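Local coordinates for methyltransferase-like protein 5 (Pyrococcus horikoshii, PDB 1WY7), which binds S-adenosyl-L-homocysteine and is probably an S-adenosylmethionine-dependent methyltransferase, perhaps acting on RNA, at residues V87-L92 / F99-G104; V62-A67 / K73-V78. All coordinates share one frame; numbering follows the deposited sequence.

Contact 1: residues V87-L92 / F99-G104; sequences VLIENL and FKVFIG
F99 lays one face of its ring against L92, and this pair, together with I89, accounts for most of the 220 Å² buried between residues 87-92 and 99-104. L92 CD1 sits over the face in a CH-pi contact, 3.9 Å from the ring centroid and 22° off the normal, displaced toward the CG side of the ring. L92 CB covers the same face farther out, 3.6 Å from F99 CE2, so that the leucine lies along the CG-CD2-CE2 side of the ring. With CG of F99 between its own backbone N and carbonyl carbon (chi1 70°), the ring extends toward the helix. I89 comes from another direction: its CD1 meets the ring at the edge, 3.7 Å from F99 CE1, the two side chains crossing at about a right angle. The same methyl also touches V101 CG2 at 3.7 Å and thus bridges two alternate residues of the strand, both pointing at the helix. L88 fills in behind, with CD1 4.1 Å from V101 CG2. L92 turns out of the helix at its C-terminal end, and beyond F99 it also packs on C77 and on S64 and Y65 of helix 62-69, whereas V101 leans on V85 one turn earlier in helix 82-91. The axes of 87-91 and 99-103 are antiparallel (177°), 10.5 Å apart at closest approach. This is the helix-to-second-strand half of a beta-alpha-beta crossover, which lays helix 82-91 against a face of the Rossmann-like methyltransferase sheet at its outermost strand, 99-103.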
ATOM      1  N   VAL A  87     -11.001  10.773  -5.930  1.00 34.10           N
ATOM      2  CA  VAL A  87     -11.661   9.501  -5.642  1.00 34.25           C
ATOM      3  C   VAL A  87     -11.383   9.102  -4.200  1.00 34.91           C
ATOM      4  O   VAL A  87     -12.268   8.621  -3.490  1.00 34.53           O
ATOM      5  CB  VAL A  87     -11.131   8.381  -6.585  1.00 34.37           C
ATOM      6  CG1 VAL A  87     -11.806   7.047  -6.273  1.00 29.79           C
ATOM      7  CG2 VAL A  87     -11.369   8.777  -8.039  1.00 33.87           C
ATOM      8  N   LEU A  88     -10.134   9.301  -3.781  1.00 35.55           N
ATOM      9  CA  LEU A  88      -9.690   8.979  -2.426  1.00 35.21           C
ATOM     10  C   LEU A  88     -10.577   9.666  -1.387  1.00 35.59           C
ATOM     11  O   LEU A  88     -11.085   9.019  -0.469  1.00 34.27           O
ATOM     12  CB  LEU A  88      -8.226   9.418  -2.259  1.00 33.77           C
ATOM     13  CG  LEU A  88      -7.365   9.299  -0.989  1.00 32.97           C
ATOM     14  CD1 LEU A  88      -8.025   9.989   0.190  1.00 29.25           C
ATOM     15  CD2 LEU A  88      -7.100   7.867  -0.683  1.00 33.46           C
ATOM     16  N   ILE A  89     -10.762  10.973  -1.538  1.00 36.05           N
ATOM     17  CA  ILE A  89     -11.568  11.745  -0.597  1.00 39.20           C
ATOM     18  C   ILE A  89     -12.996  11.232  -0.503  1.00 39.50           C
ATOM     19  O   ILE A  89     -13.566  11.149   0.580  1.00 38.83           O
ATOM     20  CB  ILE A  89     -11.609  13.227  -0.992  1.00 38.01           C
ATOM     21  CG1 ILE A  89     -10.186  13.745  -1.191  1.00 39.27           C
ATOM     22  CG2 ILE A  89     -12.331  14.031   0.072  1.00 37.32           C
ATOM     23  CD1 ILE A  89      -9.278  13.508  -0.036  1.00 37.84           C
ATOM     24  N   GLU A  90     -13.574  10.887  -1.646  1.00 41.02           N
ATOM     25  CA  GLU A  90     -14.933  10.390  -1.634  1.00 42.53           C
ATOM     26  C   GLU A  90     -14.993   9.016  -0.974  1.00 41.24           C
ATOM     27  O   GLU A  90     -15.897   8.745  -0.181  1.00 42.13           O
ATOM     28  CB  GLU A  90     -15.505  10.320  -3.051  1.00 46.22           C
ATOM     29  CG  GLU A  90     -17.022  10.223  -3.048  1.00 52.80           C
ATOM     30  CD  GLU A  90     -17.604  10.002  -4.423  1.00 56.56           C
ATOM     31  OE1 GLU A  90     -17.194  10.723  -5.354  1.00 59.66           O
ATOM     32  OE2 GLU A  90     -18.479   9.113  -4.570  1.00 57.97           O
ATOM     33  N   ASN A  91     -14.030   8.154  -1.284  1.00 38.64           N
ATOM     34  CA  ASN A  91     -14.015   6.822  -0.695  1.00 37.33           C
ATOM     35  C   ASN A  91     -13.884   6.840   0.832  1.00 36.09           C
ATOM     36  O   ASN A  91     -14.511   6.030   1.514  1.00 36.25           O
ATOM     37  CB  ASN A  91     -12.889   5.980  -1.307  1.00 35.75           C
ATOM     38  CG  ASN A  91     -13.259   5.409  -2.663  1.00 35.20           C
ATOM     39  OD1 ASN A  91     -14.421   5.129  -2.927  1.00 35.45           O
ATOM     40  ND2 ASN A  91     -12.267   5.209  -3.519  1.00 31.82           N
ATOM     41  N   LEU A  92     -13.078   7.759   1.363  1.00 35.09           N
ATOM     42  CA  LEU A  92     -12.874   7.857   2.815  1.00 35.56           C
ATOM     43  C   LEU A  92     -13.850   8.824   3.490  1.00 35.90           C
ATOM     44  O   LEU A  92     -13.635   9.240   4.634  1.00 34.08           O
ATOM     45  CB  LEU A  92     -11.449   8.315   3.135  1.00 33.75           C
ATOM     46  CG  LEU A  92     -10.246   7.510   2.631  1.00 35.98           C
ATOM     47  CD1 LEU A  92      -9.010   7.910   3.442  1.00 35.23           C
ATOM     48  CD2 LEU A  92     -10.492   6.038   2.780  1.00 34.86           C
ATOM     49  N   PHE A  99      -8.180  11.264   8.396  1.00 40.07           N
ATOM     50  CA  PHE A  99      -7.149  11.072   7.383  1.00 38.33           C
ATOM     51  C   PHE A  99      -6.630  12.396   6.828  1.00 37.39           C
ATOM     52  O   PHE A  99      -7.340  13.394   6.808  1.00 35.55           O
ATOM     53  CB  PHE A  99      -7.678  10.218   6.230  1.00 34.70           C
ATOM     54  CG  PHE A  99      -8.699  10.908   5.371  1.00 34.31           C
ATOM     55  CD1 PHE A  99      -8.308  11.680   4.286  1.00 33.65           C
ATOM     56  CD2 PHE A  99     -10.052  10.785   5.644  1.00 32.89           C
ATOM     57  CE1 PHE A  99      -9.244  12.313   3.488  1.00 33.48           C
ATOM     58  CE2 PHE A  99     -10.998  11.417   4.850  1.00 33.85           C
ATOM     59  CZ  PHE A  99     -10.593  12.182   3.769  1.00 33.32           C
ATOM     60  N   LYS A 100      -5.376  12.397   6.398  1.00 36.78           N
ATOM     61  CA  LYS A 100      -4.773  13.581   5.809  1.00 36.74           C
ATOM     62  C   LYS A 100      -4.230  13.207   4.443  1.00 35.90           C
ATOM     63  O   LYS A 100      -3.912  12.046   4.192  1.00 35.73           O
ATOM     64  CB  LYS A 100      -3.650  14.130   6.692  1.00 37.72           C
ATOM     65  CG  LYS A 100      -4.141  14.627   8.048  1.00 44.18           C
ATOM     66  CD  LYS A 100      -3.119  15.513   8.724  1.00 47.96           C
ATOM     67  CE  LYS A 100      -1.808  14.784   8.938  1.00 52.44           C
ATOM     68  NZ  LYS A 100      -1.940  13.642   9.884  1.00 53.95           N
ATOM     69  N   VAL A 101      -4.128  14.189   3.557  1.00 34.64           N
ATOM     70  CA  VAL A 101      -3.634  13.923   2.219  1.00 32.37           C
ATOM     71  C   VAL A 101      -2.427  14.759   1.831  1.00 33.49           C
ATOM     72  O   VAL A 101      -2.421  15.984   1.979  1.00 33.78           O
ATOM     73  CB  VAL A 101      -4.727  14.142   1.166  1.00 29.69           C
ATOM     74  CG1 VAL A 101      -4.211  13.754  -0.204  1.00 25.19           C
ATOM     75  CG2 VAL A 101      -5.950  13.303   1.522  1.00 29.70           C
ATOM     76  N   PHE A 102      -1.393  14.076   1.350  1.00 32.46           N
ATOM     77  CA  PHE A 102      -0.190  14.750   0.892  1.00 31.45           C
ATOM     78  C   PHE A 102      -0.068  14.490  -0.604  1.00 32.61           C
ATOM     79  O   PHE A 102       0.242  13.381  -1.039  1.00 30.92           O
ATOM     80  CB  PHE A 102       1.067  14.249   1.611  1.00 28.98           C
ATOM     81  CG  PHE A 102       2.357  14.819   1.049  1.00 29.44           C
ATOM     82  CD1 PHE A 102       3.016  14.192  -0.011  1.00 27.45           C
ATOM     83  CD2 PHE A 102       2.898  16.001   1.562  1.00 30.00           C
ATOM     84  CE1 PHE A 102       4.185  14.723  -0.550  1.00 28.99           C
ATOM     85  CE2 PHE A 102       4.072  16.550   1.029  1.00 30.24           C
ATOM     86  CZ  PHE A 102       4.718  15.907  -0.032  1.00 30.70           C
ATOM     87  N   ILE A 103      -0.339  15.525  -1.388  1.00 34.00           N
ATOM     88  CA  ILE A 103      -0.264  15.437  -2.841  1.00 32.38           C
ATOM     89  C   ILE A 103       1.121  15.892  -3.292  1.00 33.68           C
ATOM     90  O   ILE A 103       1.438  17.084  -3.260  1.00 33.69           O
ATOM     91  CB  ILE A 103      -1.301  16.354  -3.501  1.00 32.11           C
ATOM     92  CG1 ILE A 103      -2.686  16.072  -2.924  1.00 31.39           C
ATOM     93  CG2 ILE A 103      -1.272  16.168  -5.026  1.00 31.25           C
ATOM     94  CD1 ILE A 103      -3.772  16.924  -3.546  1.00 31.52           C
ATOM     95  N   GLY A 104       1.943  14.944  -3.716  1.00 32.97           N
ATOM     96  CA  GLY A 104       3.284  15.271  -4.163  1.00 33.30           C
ATOM     97  C   GLY A 104       4.019  13.963  -4.333  1.00 34.21           C
ATOM     98  O   GLY A 104       3.440  12.911  -4.074  1.00 33.77           O
TER

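Contact 2: residues V62-A67 / K73-V78; sequences VLSYGA and KEVICV. With SAH (S-adenosyl-L-homocysteine), chain E.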
ATOM      1  N   VAL A  62      -7.882   2.323  -1.114  1.00 28.35           N
ATOM      2  CA  VAL A  62      -8.309   1.002  -0.632  1.00 27.25           C
ATOM      3  C   VAL A  62      -7.614   0.619   0.676  1.00 28.53           C
ATOM      4  O   VAL A  62      -8.279   0.249   1.650  1.00 26.78           O
ATOM      5  CB  VAL A  62      -8.023  -0.114  -1.669  1.00 26.90           C
ATOM      6  CG1 VAL A  62      -8.306  -1.470  -1.056  1.00 26.30           C
ATOM      7  CG2 VAL A  62      -8.877   0.088  -2.915  1.00 24.15           C
ATOM      8  N   LEU A  63      -6.282   0.708   0.700  1.00 28.32           N
ATOM      9  CA  LEU A  63      -5.524   0.361   1.895  1.00 26.65           C
ATOM     10  C   LEU A  63      -5.839   1.301   3.053  1.00 27.00           C
ATOM     11  O   LEU A  63      -5.944   0.873   4.205  1.00 23.30           O
ATOM     12  CB  LEU A  63      -4.016   0.388   1.606  1.00 26.64           C
ATOM     13  CG  LEU A  63      -3.500  -0.668   0.627  1.00 24.54           C
ATOM     14  CD1 LEU A  63      -1.988  -0.585   0.558  1.00 23.59           C
ATOM     15  CD2 LEU A  63      -3.926  -2.077   1.100  1.00 26.57           C
ATOM     16  N   SER A  64      -5.991   2.581   2.736  1.00 26.40           N
ATOM     17  CA  SER A  64      -6.295   3.594   3.738  1.00 27.48           C
ATOM     18  C   SER A  64      -7.642   3.321   4.391  1.00 28.27           C
ATOM     19  O   SER A  64      -7.777   3.381   5.616  1.00 26.17           O
ATOM     20  CB  SER A  64      -6.344   4.974   3.084  1.00 26.64           C
ATOM     21  OG  SER A  64      -5.071   5.363   2.619  1.00 25.57           O
ATOM     22  N   TYR A  65      -8.635   3.042   3.555  1.00 27.91           N
ATOM     23  CA  TYR A  65      -9.989   2.760   4.028  1.00 29.51           C
ATOM     24  C   TYR A  65      -9.978   1.547   4.970  1.00 29.17           C
ATOM     25  O   TYR A  65     -10.541   1.596   6.074  1.00 26.73           O
ATOM     26  CB  TYR A  65     -10.907   2.509   2.824  1.00 30.88           C
ATOM     27  CG  TYR A  65     -12.365   2.314   3.167  1.00 32.40           C
ATOM     28  CD1 TYR A  65     -12.876   1.047   3.438  1.00 34.43           C
ATOM     29  CD2 TYR A  65     -13.237   3.395   3.200  1.00 33.70           C
ATOM     30  CE1 TYR A  65     -14.224   0.862   3.727  1.00 36.96           C
ATOM     31  CE2 TYR A  65     -14.584   3.225   3.487  1.00 35.76           C
ATOM     32  CZ  TYR A  65     -15.071   1.955   3.747  1.00 37.98           C
ATOM     33  OH  TYR A  65     -16.409   1.772   4.004  1.00 41.73           O
ATOM     34  N   GLY A  66      -9.317   0.474   4.533  1.00 27.43           N
ATOM     35  CA  GLY A  66      -9.224  -0.732   5.333  1.00 28.09           C
ATOM     36  C   GLY A  66      -8.578  -0.475   6.683  1.00 29.00           C
ATOM     37  O   GLY A  66      -9.043  -0.985   7.715  1.00 28.85           O
ATOM     38  N   ALA A  67      -7.506   0.314   6.681  1.00 27.07           N
ATOM     39  CA  ALA A  67      -6.795   0.637   7.911  1.00 28.70           C
ATOM     40  C   ALA A  67      -7.718   1.385   8.864  1.00 30.02           C
ATOM     41  O   ALA A  67      -7.788   1.057  10.051  1.00 29.79           O
ATOM     42  CB  ALA A  67      -5.555   1.486   7.612  1.00 25.00           C
ATOM     43  N   LYS A  73      -5.630   5.056  14.155  1.00 37.07           N
ATOM     44  CA  LYS A  73      -5.913   6.336  14.790  1.00 37.40           C
ATOM     45  C   LYS A  73      -6.065   7.388  13.691  1.00 36.97           C
ATOM     46  O   LYS A  73      -6.976   8.207  13.727  1.00 35.03           O
ATOM     47  CB  LYS A  73      -4.783   6.724  15.739  1.00 40.22           C
ATOM     48  CG  LYS A  73      -5.029   8.040  16.477  1.00 43.30           C
ATOM     49  CD  LYS A  73      -4.029   8.240  17.608  1.00 47.71           C
ATOM     50  CE  LYS A  73      -2.596   8.160  17.104  1.00 50.50           C
ATOM     51  NZ  LYS A  73      -1.596   8.239  18.208  1.00 52.80           N
ATOM     52  N   GLU A  74      -5.160   7.354  12.718  1.00 37.24           N
ATOM     53  CA  GLU A  74      -5.209   8.274  11.589  1.00 37.23           C
ATOM     54  C   GLU A  74      -4.366   7.732  10.455  1.00 36.18           C
ATOM     55  O   GLU A  74      -3.442   6.944  10.669  1.00 34.36           O
ATOM     56  CB  GLU A  74      -4.686   9.664  11.966  1.00 40.79           C
ATOM     57  CG  GLU A  74      -3.198   9.735  12.250  1.00 48.79           C
ATOM     58  CD  GLU A  74      -2.681  11.174  12.352  1.00 53.86           C
ATOM     59  OE1 GLU A  74      -2.776  11.918  11.350  1.00 56.53           O
ATOM     60  OE2 GLU A  74      -2.181  11.564  13.430  1.00 56.23           O
ATOM     61  N   VAL A  75      -4.686   8.157   9.242  1.00 33.13           N
ATOM     62  CA  VAL A  75      -3.940   7.722   8.083  1.00 32.40           C
ATOM     63  C   VAL A  75      -3.503   8.939   7.285  1.00 32.74           C
ATOM     64  O   VAL A  75      -4.253   9.916   7.153  1.00 30.82           O
ATOM     65  CB  VAL A  75      -4.799   6.802   7.190  1.00 32.71           C
ATOM     66  CG1 VAL A  75      -4.036   6.450   5.908  1.00 32.16           C
ATOM     67  CG2 VAL A  75      -5.170   5.534   7.958  1.00 28.19           C
ATOM     68  N   ILE A  76      -2.268   8.905   6.792  1.00 31.26           N
ATOM     69  CA  ILE A  76      -1.774   9.999   5.973  1.00 29.57           C
ATOM     70  C   ILE A  76      -1.590   9.415   4.577  1.00 28.52           C
ATOM     71  O   ILE A  76      -0.743   8.556   4.342  1.00 28.07           O
ATOM     72  CB  ILE A  76      -0.458  10.594   6.526  1.00 29.71           C
ATOM     73  CG1 ILE A  76      -0.678  11.070   7.968  1.00 30.45           C
ATOM     74  CG2 ILE A  76      -0.032  11.803   5.673  1.00 25.85           C
ATOM     75  CD1 ILE A  76       0.559  11.690   8.638  1.00 31.44           C
ATOM     76  N   CYS A  77      -2.431   9.872   3.663  1.00 29.02           N
ATOM     77  CA  CYS A  77      -2.429   9.396   2.297  1.00 30.49           C
ATOM     78  C   CYS A  77      -1.464  10.185   1.422  1.00 31.83           C
ATOM     79  O   CYS A  77      -1.611  11.397   1.257  1.00 31.70           O
ATOM     80  CB  CYS A  77      -3.855   9.480   1.751  1.00 29.49           C
ATOM     81  SG  CYS A  77      -5.075   8.739   2.887  1.00 28.06           S
ATOM     82  N   VAL A  78      -0.463   9.491   0.886  1.00 30.94           N
ATOM     83  CA  VAL A  78       0.532  10.116   0.027  1.00 30.35           C
ATOM     84  C   VAL A  78       0.255   9.677  -1.391  1.00 30.72           C
ATOM     85  O   VAL A  78       0.323   8.488  -1.699  1.00 29.71           O
ATOM     86  CB  VAL A  78       1.967   9.692   0.402  1.00 30.47           C
ATOM     87  CG1 VAL A  78       2.956  10.364  -0.536  1.00 28.66           C
ATOM     88  CG2 VAL A  78       2.274  10.077   1.841  1.00 28.33           C
TER
HETATM   89  N   SAH E1001      -5.513   2.163  -5.602  1.00 49.91           N
HETATM   90  CA  SAH E1001      -4.396   1.517  -4.884  1.00 50.93           C
HETATM   91  CB  SAH E1001      -3.107   2.254  -5.285  1.00 47.39           C
HETATM   92  CG  SAH E1001      -2.582   1.541  -6.479  1.00 45.85           C
HETATM   93  SD  SAH E1001      -1.109   2.050  -7.386  1.00 42.13           S
HETATM   94  C   SAH E1001      -4.736   1.561  -3.418  1.00 51.79           C
HETATM   95  O   SAH E1001      -5.953   1.713  -3.090  1.00 52.57           O
HETATM   96  OXT SAH E1001      -3.729   1.445  -2.642  1.00 50.06           O
HETATM   97  C5' SAH E1001      -0.206   3.158  -6.325  1.00 42.38           C
HETATM   98  C4' SAH E1001      -0.281   4.672  -6.573  1.00 38.73           C
HETATM   99  O4' SAH E1001       1.063   5.215  -6.613  1.00 37.04           O
HETATM  100  C3' SAH E1001      -0.849   5.122  -7.921  1.00 37.81           C
HETATM  101  O3' SAH E1001      -2.181   5.568  -7.597  1.00 35.00           O
HETATM  102  C2' SAH E1001       0.001   6.323  -8.366  1.00 35.76           C
HETATM  103  O2' SAH E1001      -0.591   7.514  -8.832  1.00 33.23           O
HETATM  104  C1' SAH E1001       0.967   6.499  -7.182  1.00 36.68           C
HETATM  105  N9  SAH E1001       2.302   6.946  -7.551  1.00 38.09           N
HETATM  106  C8  SAH E1001       3.104   6.602  -8.625  1.00 37.31           C
HETATM  107  N7  SAH E1001       4.271   7.195  -8.629  1.00 37.18           N
HETATM  108  C5  SAH E1001       4.252   7.986  -7.485  1.00 37.77           C
HETATM  109  C6  SAH E1001       5.197   8.866  -6.890  1.00 36.07           C
HETATM  110  N6  SAH E1001       6.415   9.083  -7.434  1.00 38.76           N
HETATM  111  N1  SAH E1001       4.876   9.526  -5.727  1.00 35.81           N
HETATM  112  C2  SAH E1001       3.659   9.300  -5.180  1.00 37.11           C
HETATM  113  N3  SAH E1001       2.680   8.488  -5.643  1.00 39.36           N
HETATM  114  C4  SAH E1001       3.042   7.847  -6.812  1.00 38.06           C
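S64 points from helix 62-69 toward strand 74-79 and meets V75, which points back at the helix, and C77, which stands alongside and offers its SG. The serine OG lies 3.6 Å from V75 CG1 and 3.4 Å from C77 SG, and it is held by a hydrogen bond to D55 of the adjacent strand 52-56. The hydroxyl is turned beside the backbone N of its own residue (chi1 -67°), which carries it toward the C-terminal part of the strand. V75 splits its two methyls along the helix: CG1 faces S64, while CG2 is directed to the next turn and approaches A67 CB at 4.1 Å. The axes of 62-67 and 74-78, almost antiparallel, approach to 8.8 Å, a closeness consistent with the small side chains of S64 and A67. At the other end of the segment, the backbone N of V62 donates a hydrogen bond of 2.8 Å to O of S-adenosyl-L-homocysteine, bent to 140° at the hydrogen. V62 CG2 lies against the same oxygen at 3.3 Å, and L63 CG is near the second carboxylate oxygen, OXT. The contact therefore sets a buried hydroxyl, satisfied by D55, among the methyls of V75 and A67 and the sulfur of C77, while the N-terminal turn of the same helix meets the ligand's carboxylate through V62 N, a negative charge that the helix dipole would probably favour.

How the contacts relate
Along the chain the two contacts come in series. Contact 2 closes first, where helix 62-69 turns back through a short loop onto strand 74-79; the chain then runs through helix 82-91, and contact 1 closes the next turn onto strand 99-103. Neither nests in nor crosses the other: each is the helix-to-second-strand half of one of two successive beta-alpha-beta units that share strand 74-79. Strands 74-79 and 99-103 lie side by side in the sheet, joined by parallel backbone hydrogen bonds of K100 and F102 to V75, C77 and E79. The helices also meet, N91 O packing against Y65 CD2.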